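Local coordinates for protein ochratoxinase (Aspergillus niger, PDB 4C65) that hydrolyses the amide bond of ochratoxin A as a zinc-dependent carboxypeptidase of the amidohydrolase superfamily, releasing ochratoxin alpha and L-phenylalanine, at residues A[143-153]-A[215-223]. Residues are numbered along the deposited sequence; the frame is centred on the assembly and turned at random.
Sequences LSQTAGHGDIF and DDNPNFAQF
Phe153 and Asp215 stack face on: CB of Asp215 sits 3.6 Å from the centroid of the Phe153 ring in a CH-pi contact, and the carboxylate, only 5° from parallel with the ring, continues over CG and CB of Phe153. Phe223 receives CB of Gln145 over one face, off centre toward the rim, while its edge runs against the end of strand 142-144, with CE2 3.6 Å from Leu143 O. The His149 ring has water 2 in its plane, and this water joins ND1 to OD1 of Asp216, which also accepts from Gly210 N.

Two glutamines stitch the backbones together. From CG onward Gln145 is extended, and its OE1 takes Phe223 N on an in-plane lone pair at 2.8 Å, almost straight at 170°; NE2 of the same amide reaches back to Thr146 O. The amide of Gln222 packs against the turn at Gly148, where its OE1 accepts His149 N at 3.0 Å, with an approach more bent than that of Phe223 N, and also a bond from water 1, itself held by Gln145 N. NE2 of Gln222 donates to Asp216 OD2 at 3.0 Å, which fixes the amide's flip and leaves OE1 facing the turn. CG of Asp216, set between its own N and carbonyl carbon (chi1 56°), directs OD2 to His149 CA.

Leu143 pairs through its backbone with Lys204 and Met206, and the His149 ring stacks on that of His245, a ligand of the second zinc. Consecutive beta turns, from Gln145 to Gly148 and Gly148 to Asp151, meet the loop between strand 203-206 and helix 225-237 beside the binuclear zinc site of an amidohydrolase TIM barrel.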
ATOM      1  N   LEU A 143      -5.349  22.922 -10.488  1.00 13.31           N
ATOM      2  CA  LEU A 143      -4.506  21.900 -11.054  1.00 13.34           C
ATOM      3  C   LEU A 143      -3.088  22.421 -11.298  1.00 13.29           C
ATOM      4  O   LEU A 143      -2.900  23.486 -11.861  1.00 13.68           O
ATOM      5  CB  LEU A 143      -5.078  21.383 -12.363  1.00 13.36           C
ATOM      6  CG  LEU A 143      -6.524  20.915 -12.441  1.00 13.24           C
ATOM      7  CD1 LEU A 143      -6.724  20.106 -13.712  1.00 13.49           C
ATOM      8  CD2 LEU A 143      -6.932  20.084 -11.246  1.00 13.26           C
ATOM      9  N   SER A 144      -2.096  21.632 -10.900  1.00 13.31           N
ATOM     10  CA  SER A 144      -0.703  21.985 -11.039  1.00 13.46           C
ATOM     11  C   SER A 144       0.127  20.778 -11.409  1.00 13.71           C
ATOM     12  O   SER A 144      -0.199  19.646 -11.069  1.00 13.83           O
ATOM     13  CB  SER A 144      -0.195  22.552  -9.734  1.00 13.55           C
ATOM     14  OG  SER A 144       1.160  22.934  -9.810  1.00 14.18           O
ATOM     15  N   GLN A 145       1.198  21.012 -12.146  1.00 13.95           N
ATOM     16  CA  GLN A 145       2.210  19.990 -12.344  1.00 14.19           C
ATOM     17  C   GLN A 145       3.019  19.848 -11.055  1.00 14.18           C
ATOM     18  O   GLN A 145       3.038  20.754 -10.237  1.00 13.81           O
ATOM     19  CB  GLN A 145       3.131  20.357 -13.518  1.00 14.59           C
ATOM     20  CG  GLN A 145       3.810  21.709 -13.371  1.00 14.83           C
ATOM     21  CD  GLN A 145       5.007  21.833 -14.241  1.00 15.42           C
ATOM     22  OE1 GLN A 145       4.915  22.259 -15.392  1.00 15.85           O
ATOM     23  NE2 GLN A 145       6.156  21.461 -13.710  1.00 15.81           N
ATOM     24  N   THR A 146       3.696  18.712 -10.916  1.00 14.30           N
ATOM     25  CA  THR A 146       4.759  18.579  -9.944  1.00 14.67           C
ATOM     26  C   THR A 146       5.760  19.697 -10.178  1.00 15.26           C
ATOM     27  O   THR A 146       6.101  20.021 -11.315  1.00 15.03           O
ATOM     28  CB  THR A 146       5.452  17.211 -10.071  1.00 14.82           C
ATOM     29  OG1 THR A 146       4.549  16.192  -9.656  1.00 14.30           O
ATOM     30  CG2 THR A 146       6.699  17.134  -9.209  1.00 15.21           C
ATOM     31  N   ALA A 147       6.196  20.319  -9.083  1.00 15.89           N
ATOM     32  CA  ALA A 147       7.091  21.510  -9.166  1.00 16.80           C
ATOM     33  C   ALA A 147       6.425  22.723  -9.818  1.00 16.76           C
ATOM     34  O   ALA A 147       7.087  23.633 -10.293  1.00 16.96           O
ATOM     35  CB  ALA A 147       8.396  21.172  -9.891  1.00 17.34           C
ATOM     36  N   GLY A 148       5.099  22.723  -9.829  1.00 16.81           N
ATOM     37  CA  GLY A 148       4.338  23.880 -10.316  1.00 16.70           C
ATOM     38  C   GLY A 148       3.897  24.764  -9.173  1.00 16.66           C
ATOM     39  O   GLY A 148       4.282  24.558  -8.028  1.00 16.54           O
ATOM     40  N   HIS A 149       3.105  25.762  -9.493  1.00 17.11           N
ATOM     41  CA  HIS A 149       2.752  26.778  -8.522  1.00 18.26           C
ATOM     42  C   HIS A 149       1.844  26.252  -7.434  1.00 18.64           C
ATOM     43  O   HIS A 149       1.831  26.768  -6.336  1.00 18.89           O
ATOM     44  CB  HIS A 149       2.118  27.977  -9.210  1.00 18.98           C
ATOM     45  CG  HIS A 149       1.724  29.069  -8.270  1.00 19.54           C
ATOM     46  ND1 HIS A 149       2.578  29.558  -7.301  1.00 20.03           N
ATOM     47  CD2 HIS A 149       0.581  29.783  -8.158  1.00 19.06           C
ATOM     48  CE1 HIS A 149       1.979  30.524  -6.631  1.00 19.40           C
ATOM     49  NE2 HIS A 149       0.765  30.667  -7.120  1.00 19.43           N
ATOM     50  N   GLY A 150       1.119  25.189  -7.729  1.00 19.02           N
ATOM     51  CA  GLY A 150       0.364  24.504  -6.706  1.00 18.37           C
ATOM     52  C   GLY A 150       1.169  23.574  -5.810  1.00 18.76           C
ATOM     53  O   GLY A 150       0.653  23.150  -4.777  1.00 18.81           O
ATOM     54  N   ASP A 151       2.409  23.251  -6.162  1.00 18.11           N
ATOM     55  CA  ASP A 151       3.184  22.323  -5.342  1.00 18.12           C
ATOM     56  C   ASP A 151       3.638  22.999  -4.028  1.00 18.19           C
ATOM     57  O   ASP A 151       3.828  24.213  -3.986  1.00 18.62           O
ATOM     58  CB  ASP A 151       4.364  21.798  -6.145  1.00 18.31           C
ATOM     59  CG  ASP A 151       4.910  20.497  -5.619  1.00 18.45           C
ATOM     60  OD1 ASP A 151       4.624  20.122  -4.448  1.00 18.24           O
ATOM     61  OD2 ASP A 151       5.682  19.839  -6.363  1.00 18.63           O
ATOM     62  N   ILE A 152       3.738  22.233  -2.948  1.00 18.04           N
ATOM     63  CA  ILE A 152       4.238  22.737  -1.662  1.00 18.30           C
ATOM     64  C   ILE A 152       5.708  22.347  -1.554  1.00 18.51           C
ATOM     65  O   ILE A 152       6.057  21.288  -1.068  1.00 19.12           O
ATOM     66  CB  ILE A 152       3.465  22.174  -0.466  1.00 18.22           C
ATOM     67  CG1 ILE A 152       1.992  22.491  -0.609  1.00 18.12           C
ATOM     68  CG2 ILE A 152       3.986  22.785   0.833  1.00 18.58           C
ATOM     69  CD1 ILE A 152       1.083  21.653   0.270  1.00 18.27           C
ATOM     70  N   PHE A 153       6.569  23.220  -2.028  1.00 18.59           N
ATOM     71  CA  PHE A 153       7.991  22.913  -2.180  1.00 18.84           C
ATOM     72  C   PHE A 153       8.699  22.641  -0.880  1.00 19.07           C
ATOM     73  O   PHE A 153       9.672  21.916  -0.862  1.00 19.40           O
ATOM     74  CB  PHE A 153       8.702  24.049  -2.894  1.00 19.18           C
ATOM     75  CG  PHE A 153       8.413  24.106  -4.356  1.00 19.00           C
ATOM     76  CD1 PHE A 153       7.260  24.689  -4.831  1.00 18.34           C
ATOM     77  CD2 PHE A 153       9.322  23.606  -5.271  1.00 19.61           C
ATOM     78  CE1 PHE A 153       6.999  24.758  -6.195  1.00 18.15           C
ATOM     79  CE2 PHE A 153       9.062  23.685  -6.632  1.00 19.43           C
ATOM     80  CZ  PHE A 153       7.892  24.245  -7.088  1.00 18.45           C
ATOM     81  N   ASP A 215      10.577  29.649  -5.715  1.00 53.83           N
ATOM     82  CA  ASP A 215      10.691  28.229  -6.082  1.00 49.82           C
ATOM     83  C   ASP A 215      10.540  28.053  -7.583  1.00 44.00           C
ATOM     84  O   ASP A 215      11.491  27.750  -8.285  1.00 43.77           O
ATOM     85  CB  ASP A 215       9.623  27.406  -5.361  1.00 48.74           C
ATOM     86  CG  ASP A 215       9.848  27.345  -3.866  1.00 54.06           C
ATOM     87  OD1 ASP A 215      10.932  26.908  -3.448  1.00 57.10           O
ATOM     88  OD2 ASP A 215       8.936  27.737  -3.116  1.00 55.34           O
ATOM     89  N   ASP A 216       9.324  28.230  -8.069  1.00 39.75           N
ATOM     90  CA  ASP A 216       9.054  28.285  -9.498  1.00 35.12           C
ATOM     91  C   ASP A 216       9.114  29.728  -9.974  1.00 35.30           C
ATOM     92  O   ASP A 216       9.095  30.671  -9.182  1.00 38.70           O
ATOM     93  CB  ASP A 216       7.699  27.644  -9.834  1.00 31.50           C
ATOM     94  CG  ASP A 216       6.542  28.263  -9.083  1.00 32.30           C
ATOM     95  OD1 ASP A 216       6.744  29.172  -8.266  1.00 35.99           O
ATOM     96  OD2 ASP A 216       5.400  27.839  -9.323  1.00 29.85           O
ATOM     97  N   ASN A 217       9.180  29.887 -11.285  1.00 31.99           N
ATOM     98  CA  ASN A 217       9.462  31.174 -11.887  1.00 32.43           C
ATOM     99  C   ASN A 217       8.243  31.675 -12.657  1.00 29.46           C
ATOM    100  O   ASN A 217       7.757  30.992 -13.545  1.00 26.25           O
ATOM    101  CB  ASN A 217      10.666  31.029 -12.812  1.00 32.18           C
ATOM    102  CG  ASN A 217      11.205  32.362 -13.292  1.00 34.06           C
ATOM    103  OD1 ASN A 217      10.461  33.266 -13.628  1.00 33.50           O
ATOM    104  ND2 ASN A 217      12.510  32.456 -13.378  1.00 36.48           N
ATOM    105  N   PRO A 218       7.758  32.879 -12.326  1.00 31.17           N
ATOM    106  CA  PRO A 218       6.571  33.409 -12.999  1.00 29.23           C
ATOM    107  C   PRO A 218       6.738  33.603 -14.522  1.00 27.04           C
ATOM    108  O   PRO A 218       5.754  33.566 -15.254  1.00 24.82           O
ATOM    109  CB  PRO A 218       6.340  34.749 -12.295  1.00 33.00           C
ATOM    110  CG  PRO A 218       7.676  35.139 -11.767  1.00 36.76           C
ATOM    111  CD  PRO A 218       8.338  33.857 -11.385  1.00 35.90           C
ATOM    112  N   ASN A 219       7.977  33.771 -14.973  1.00 28.00           N
ATOM    113  CA  ASN A 219       8.272  33.946 -16.393  1.00 26.63           C
ATOM    114  C   ASN A 219       8.157  32.671 -17.217  1.00 23.52           C
ATOM    115  O   ASN A 219       8.023  32.753 -18.427  1.00 22.54           O
ATOM    116  CB  ASN A 219       9.671  34.508 -16.576  1.00 29.19           C
ATOM    117  CG  ASN A 219       9.814  35.895 -16.011  1.00 32.93           C
ATOM    118  OD1 ASN A 219       8.900  36.698 -16.054  1.00 33.25           O
ATOM    119  ND2 ASN A 219      10.979  36.188 -15.492  1.00 36.35           N
ATOM    120  N   PHE A 220       8.214  31.510 -16.571  1.00 22.57           N
ATOM    121  CA  PHE A 220       8.200  30.242 -17.285  1.00 20.44           C
ATOM    122  C   PHE A 220       6.817  29.616 -17.274  1.00 18.49           C
ATOM    123  O   PHE A 220       6.083  29.695 -16.290  1.00 18.86           O
ATOM    124  CB  PHE A 220       9.198  29.234 -16.690  1.00 21.17           C
ATOM    125  CG  PHE A 220      10.609  29.724 -16.609  1.00 23.72           C
ATOM    126  CD1 PHE A 220      11.095  30.704 -17.474  1.00 24.51           C
ATOM    127  CD2 PHE A 220      11.483  29.174 -15.658  1.00 25.74           C
ATOM    128  CE1 PHE A 220      12.385  31.141 -17.360  1.00 27.32           C
ATOM    129  CE2 PHE A 220      12.782  29.611 -15.550  1.00 28.69           C
ATOM    130  CZ  PHE A 220      13.235  30.594 -16.409  1.00 29.47           C
ATOM    131  N   ALA A 221       6.466  29.004 -18.392  1.00 17.11           N
ATOM    132  CA  ALA A 221       5.178  28.352 -18.557  1.00 15.66           C
ATOM    133  C   ALA A 221       5.158  27.083 -17.738  1.00 15.27           C
ATOM    134  O   ALA A 221       6.208  26.550 -17.402  1.00 16.13           O
ATOM    135  CB  ALA A 221       4.941  28.023 -20.031  1.00 15.10           C
ATOM    136  N   GLN A 222       3.961  26.623 -17.392  1.00 14.49           N
ATOM    137  CA  GLN A 222       3.782  25.375 -16.626  1.00 14.30           C
ATOM    138  C   GLN A 222       2.720  24.507 -17.268  1.00 13.41           C
ATOM    139  O   GLN A 222       1.759  25.029 -17.843  1.00 12.87           O
ATOM    140  CB  GLN A 222       3.406  25.673 -15.184  1.00 15.13           C
ATOM    141  CG  GLN A 222       4.573  26.135 -14.343  1.00 16.95           C
ATOM    142  CD  GLN A 222       4.227  26.271 -12.886  1.00 18.38           C
ATOM    143  OE1 GLN A 222       3.119  25.956 -12.439  1.00 17.94           O
ATOM    144  NE2 GLN A 222       5.165  26.805 -12.138  1.00 20.75           N
ATOM    145  N   PHE A 223       2.905  23.186 -17.136  1.00 13.66           N
ATOM    146  CA  PHE A 223       2.227  22.164 -17.952  1.00 13.65           C
ATOM    147  C   PHE A 223       2.740  22.246 -19.390  1.00 14.02           C
ATOM    148  O   PHE A 223       3.162  23.292 -19.846  1.00 13.85           O
ATOM    149  CB  PHE A 223       0.698  22.312 -17.930  1.00 13.34           C
ATOM    150  CG  PHE A 223       0.036  21.748 -16.692  1.00 13.49           C
ATOM    151  CD1 PHE A 223       0.141  20.403 -16.392  1.00 14.23           C
ATOM    152  CD2 PHE A 223      -0.753  22.554 -15.873  1.00 13.37           C
ATOM    153  CE1 PHE A 223      -0.498  19.880 -15.283  1.00 14.67           C
ATOM    154  CE2 PHE A 223      -1.379  22.036 -14.760  1.00 13.81           C
ATOM    155  CZ  PHE A 223      -1.241  20.707 -14.467  1.00 14.47           C
TER
HETATM  156  O   HOH W   1       1.272  23.755 -13.010  1.00  4.66           O
HETATM  157  O   HOH W   2       5.118  28.539  -6.216  1.00 29.34           O